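Local coordinates for orotidine 5'-phosphate decarboxylase (Pyrococcus horikoshii, PDB 2CZD), which probably catalyses the decarboxylation of orotidine 5'-monophosphate to UMP, the last step of de novo UMP synthesis, at residues B[39-47]-B[73-81]. Sequence-based numbering, arbitrary orientation.
Sequences GVDIIRRLK and KVFGAGADY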
loop_
_atom_site.group_PDB
_atom_site.type_symbol
_atom_site.label_atom_id
_atom_site.label_comp_id
_atom_site.label_asym_id
_atom_site.label_seq_id
_atom_site.Cartn_x
_atom_site.Cartn_y
_atom_site.Cartn_z
ATOM N N GLY B 39 -6.977 10.708 -10.252
ATOM C CA GLY B 39 -5.633 11.250 -10.329
ATOM C C GLY B 39 -5.260 11.805 -8.959
ATOM O O GLY B 39 -6.142 12.203 -8.176
ATOM N N VAL B 40 -3.968 11.828 -8.644
ATOM C CA VAL B 40 -3.528 12.349 -7.358
ATOM C C VAL B 40 -3.920 13.831 -7.200
ATOM O O VAL B 40 -4.058 14.332 -6.080
ATOM C CB VAL B 40 -1.990 12.163 -7.177
ATOM C CG1 VAL B 40 -1.228 13.043 -8.159
ATOM C CG2 VAL B 40 -1.587 12.460 -5.736
ATOM N N ASP B 41 -4.127 14.535 -8.313
ATOM C CA ASP B 41 -4.518 15.941 -8.223
ATOM C C ASP B 41 -5.884 16.162 -7.565
ATOM O O ASP B 41 -6.251 17.311 -7.274
ATOM C CB ASP B 41 -4.517 16.609 -9.604
ATOM C CG ASP B 41 -3.120 16.969 -10.078
ATOM O OD1 ASP B 41 -2.329 17.478 -9.262
ATOM O OD2 ASP B 41 -2.810 16.761 -11.272
ATOM N N ILE B 42 -6.646 15.090 -7.343
ATOM C CA ILE B 42 -7.935 15.238 -6.672
ATOM C C ILE B 42 -7.619 15.787 -5.277
ATOM O O ILE B 42 -8.423 16.490 -4.658
ATOM C CB ILE B 42 -8.701 13.868 -6.548
ATOM C CG1 ILE B 42 -10.093 14.078 -5.946
ATOM C CG2 ILE B 42 -7.955 12.898 -5.632
ATOM C CD1 ILE B 42 -11.028 14.892 -6.805
ATOM N N ILE B 43 -6.438 15.458 -4.775
ATOM C CA ILE B 43 -6.059 15.950 -3.457
ATOM C C ILE B 43 -5.877 17.474 -3.481
ATOM O O ILE B 43 -6.325 18.167 -2.573
ATOM C CB ILE B 43 -4.756 15.280 -2.965
ATOM C CG1 ILE B 43 -5.026 13.809 -2.663
ATOM C CG2 ILE B 43 -4.249 15.959 -1.712
ATOM C CD1 ILE B 43 -3.755 12.999 -2.418
ATOM N N ARG B 44 -5.232 17.994 -4.523
ATOM C CA ARG B 44 -5.024 19.436 -4.598
ATOM C C ARG B 44 -6.344 20.131 -4.863
ATOM O O ARG B 44 -6.601 21.211 -4.317
ATOM C CB ARG B 44 -4.014 19.813 -5.687
ATOM C CG ARG B 44 -3.781 21.336 -5.822
ATOM C CD ARG B 44 -3.157 21.989 -4.562
ATOM N NE ARG B 44 -1.766 21.585 -4.327
ATOM C CZ ARG B 44 -1.111 21.785 -3.186
ATOM N NH1 ARG B 44 -1.713 22.388 -2.168
ATOM N NH2 ARG B 44 0.143 21.371 -3.052
ATOM N N ARG B 45 -7.185 19.520 -5.692
ATOM C CA ARG B 45 -8.485 20.119 -5.987
ATOM C C ARG B 45 -9.267 20.248 -4.680
ATOM O O ARG B 45 -9.847 21.303 -4.389
ATOM C CB ARG B 45 -9.276 19.255 -6.971
ATOM C CG ARG B 45 -8.635 19.087 -8.333
ATOM C CD ARG B 45 -9.389 18.039 -9.150
ATOM N NE ARG B 45 -10.804 18.378 -9.242
ATOM C CZ ARG B 45 -11.729 17.619 -9.820
ATOM N NH1 ARG B 45 -11.395 16.454 -10.366
ATOM N NH2 ARG B 45 -12.989 18.036 -9.861
ATOM N N LEU B 46 -9.277 19.174 -3.890
ATOM C CA LEU B 46 -9.978 19.181 -2.616
ATOM C C LEU B 46 -9.381 20.236 -1.682
ATOM O O LEU B 46 -10.119 20.988 -1.036
ATOM C CB LEU B 46 -9.914 17.791 -1.955
ATOM C CG LEU B 46 -10.827 16.679 -2.502
ATOM C CD1 LEU B 46 -10.363 15.311 -1.981
ATOM C CD2 LEU B 46 -12.279 16.957 -2.107
ATOM N N LYS B 47 -8.057 20.323 -1.627
ATOM C CA LYS B 47 -7.430 21.305 -0.750
ATOM C C LYS B 47 -7.801 22.730 -1.172
ATOM O O LYS B 47 -8.122 23.563 -0.331
ATOM C CB LYS B 47 -5.899 21.147 -0.758
ATOM C CG LYS B 47 -5.156 22.160 0.110
ATOM C CD LYS B 47 -5.692 22.172 1.555
ATOM C CE LYS B 47 -5.450 20.846 2.295
ATOM N NZ LYS B 47 -3.999 20.633 2.588
ATOM N N LYS B 73 5.161 12.756 -3.520
ATOM C CA LYS B 73 4.106 13.089 -4.482
ATOM C C LYS B 73 2.767 13.443 -3.808
ATOM O O LYS B 73 2.101 14.413 -4.182
ATOM C CB LYS B 73 3.885 11.897 -5.417
ATOM C CG LYS B 73 2.916 12.133 -6.551
ATOM C CD LYS B 73 3.570 12.996 -7.632
ATOM C CE LYS B 73 2.676 13.098 -8.870
ATOM N NZ LYS B 73 3.336 13.988 -9.881
ATOM N N VAL B 74 2.374 12.649 -2.815
ATOM C CA VAL B 74 1.099 12.849 -2.132
ATOM C C VAL B 74 1.088 14.068 -1.200
ATOM O O VAL B 74 0.124 14.839 -1.218
ATOM C CB VAL B 74 0.721 11.534 -1.396
ATOM C CG1 VAL B 74 -0.543 11.698 -0.596
ATOM C CG2 VAL B 74 0.513 10.438 -2.434
ATOM N N PHE B 75 2.131 14.269 -0.396
ATOM C CA PHE B 75 2.179 15.480 0.442
ATOM C C PHE B 75 2.289 16.651 -0.530
ATOM O O PHE B 75 1.722 17.726 -0.304
ATOM C CB PHE B 75 3.403 15.482 1.360
ATOM C CG PHE B 75 3.263 14.587 2.574
ATOM C CD1 PHE B 75 2.193 14.739 3.462
ATOM C CD2 PHE B 75 4.237 13.644 2.867
ATOM C CE1 PHE B 75 2.110 13.955 4.632
ATOM C CE2 PHE B 75 4.160 12.863 4.017
ATOM C CZ PHE B 75 3.098 13.017 4.903
ATOM N N GLY B 76 3.016 16.422 -1.622
ATOM C CA GLY B 76 3.195 17.439 -2.650
ATOM C C GLY B 76 1.894 17.920 -3.276
ATOM O O GLY B 76 1.746 19.099 -3.624
ATOM N N ALA B 77 0.939 17.009 -3.402
ATOM C CA ALA B 77 -0.364 17.319 -3.982
ATOM C C ALA B 77 -1.296 17.997 -2.986
ATOM O O ALA B 77 -2.363 18.473 -3.363
ATOM C CB ALA B 77 -1.008 16.036 -4.526
ATOM N N GLY B 78 -0.903 18.031 -1.712
ATOM C CA GLY B 78 -1.736 18.696 -0.732
ATOM C C GLY B 78 -2.134 17.906 0.498
ATOM O O GLY B 78 -2.812 18.450 1.375
ATOM N N ALA B 79 -1.748 16.634 0.582
ATOM C CA ALA B 79 -2.091 15.863 1.777
ATOM C C ALA B 79 -1.404 16.449 2.991
ATOM O O ALA B 79 -0.265 16.916 2.908
ATOM C CB ALA B 79 -1.662 14.378 1.629
ATOM N N ASP B 80 -2.104 16.418 4.120
ATOM C CA ASP B 80 -1.556 16.892 5.377
ATOM C C ASP B 80 -1.052 15.730 6.222
ATOM O O ASP B 80 -0.175 15.914 7.060
ATOM C CB ASP B 80 -2.612 17.676 6.151
ATOM C CG ASP B 80 -2.989 18.947 5.448
ATOM O OD1 ASP B 80 -2.173 19.903 5.460
ATOM O OD2 ASP B 80 -4.090 18.972 4.873
ATOM N N TYR B 81 -1.618 14.540 6.012
ATOM C CA TYR B 81 -1.201 13.352 6.768
ATOM C C TYR B 81 -1.236 12.143 5.866
ATOM O O TYR B 81 -2.078 12.052 4.978
ATOM C CB TYR B 81 -2.143 13.028 7.947
ATOM C CG TYR B 81 -2.464 14.184 8.848
ATOM C CD1 TYR B 81 -3.498 15.063 8.524
ATOM C CD2 TYR B 81 -1.715 14.429 9.996
ATOM C CE1 TYR B 81 -3.778 16.168 9.331
ATOM C CE2 TYR B 81 -1.987 15.541 10.814
ATOM C CZ TYR B 81 -3.016 16.399 10.462
ATOM O OH TYR B 81 -3.244 17.527 11.223
HETATM O O HOH W 1 -3.453 22.354 5.447
#
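Helix-to-helix-end packing in the outer layer of the TIM barrel joins helix 41-50, with Val40 just before it, to the C-terminal end of helix 64-76 and the turn into strand 81-85. Ala77 sits at the middle of the apolar part: its CB meets Val40 CG2 at 3.8 Å and lies 4.1 Å from Ile43 CB. Ile43 reaches further with both branches. Its CD1 touches Val74 CG1, the two side chains crossing at about a right angle, while CG2, anti to the backbone N, presses on the backbone at Gly78 and stands 3.5 Å from Ala79 N. Gly78 follows the last helical turn with positive phi, in a Schellman motif; the backbone angles alone call for glycine, and a CB would in addition come tight against Ile43 CG2. Arg44, turned back on itself at chi2 (64°) and chi3 (69°), folds its guanidinium over the helix end, with Ala77 O 3.3 Å above the guanidinium plane, off toward its rim, and Gly76 O at the edge, where NH2 makes a weak bond of 2.8 Å. Lys47 curls through three successive bends to bring NZ to two acceptors: Gly78 O, met in the carbonyl plane at 2.8 Å, and Asp80 OD2, a salt bridge of 2.8 Å on the syn side, 29° out of the carboxylate plane. A water held by Asp80 OD1 also receives a weak bond from NZ. A methionine in place of Lys47 would probably leave Gly78 O without this donor and the Asp80 carboxylate without its cation. Lys73, whose CE meets Val40 CG1, also packs on Leu36 of the second subunit. Asp80 OD2 also accepts a bond from Ile54 N, linking the lysine to strand 53-60, which Ile43 and Val74 cover through Ile54 and Ala56.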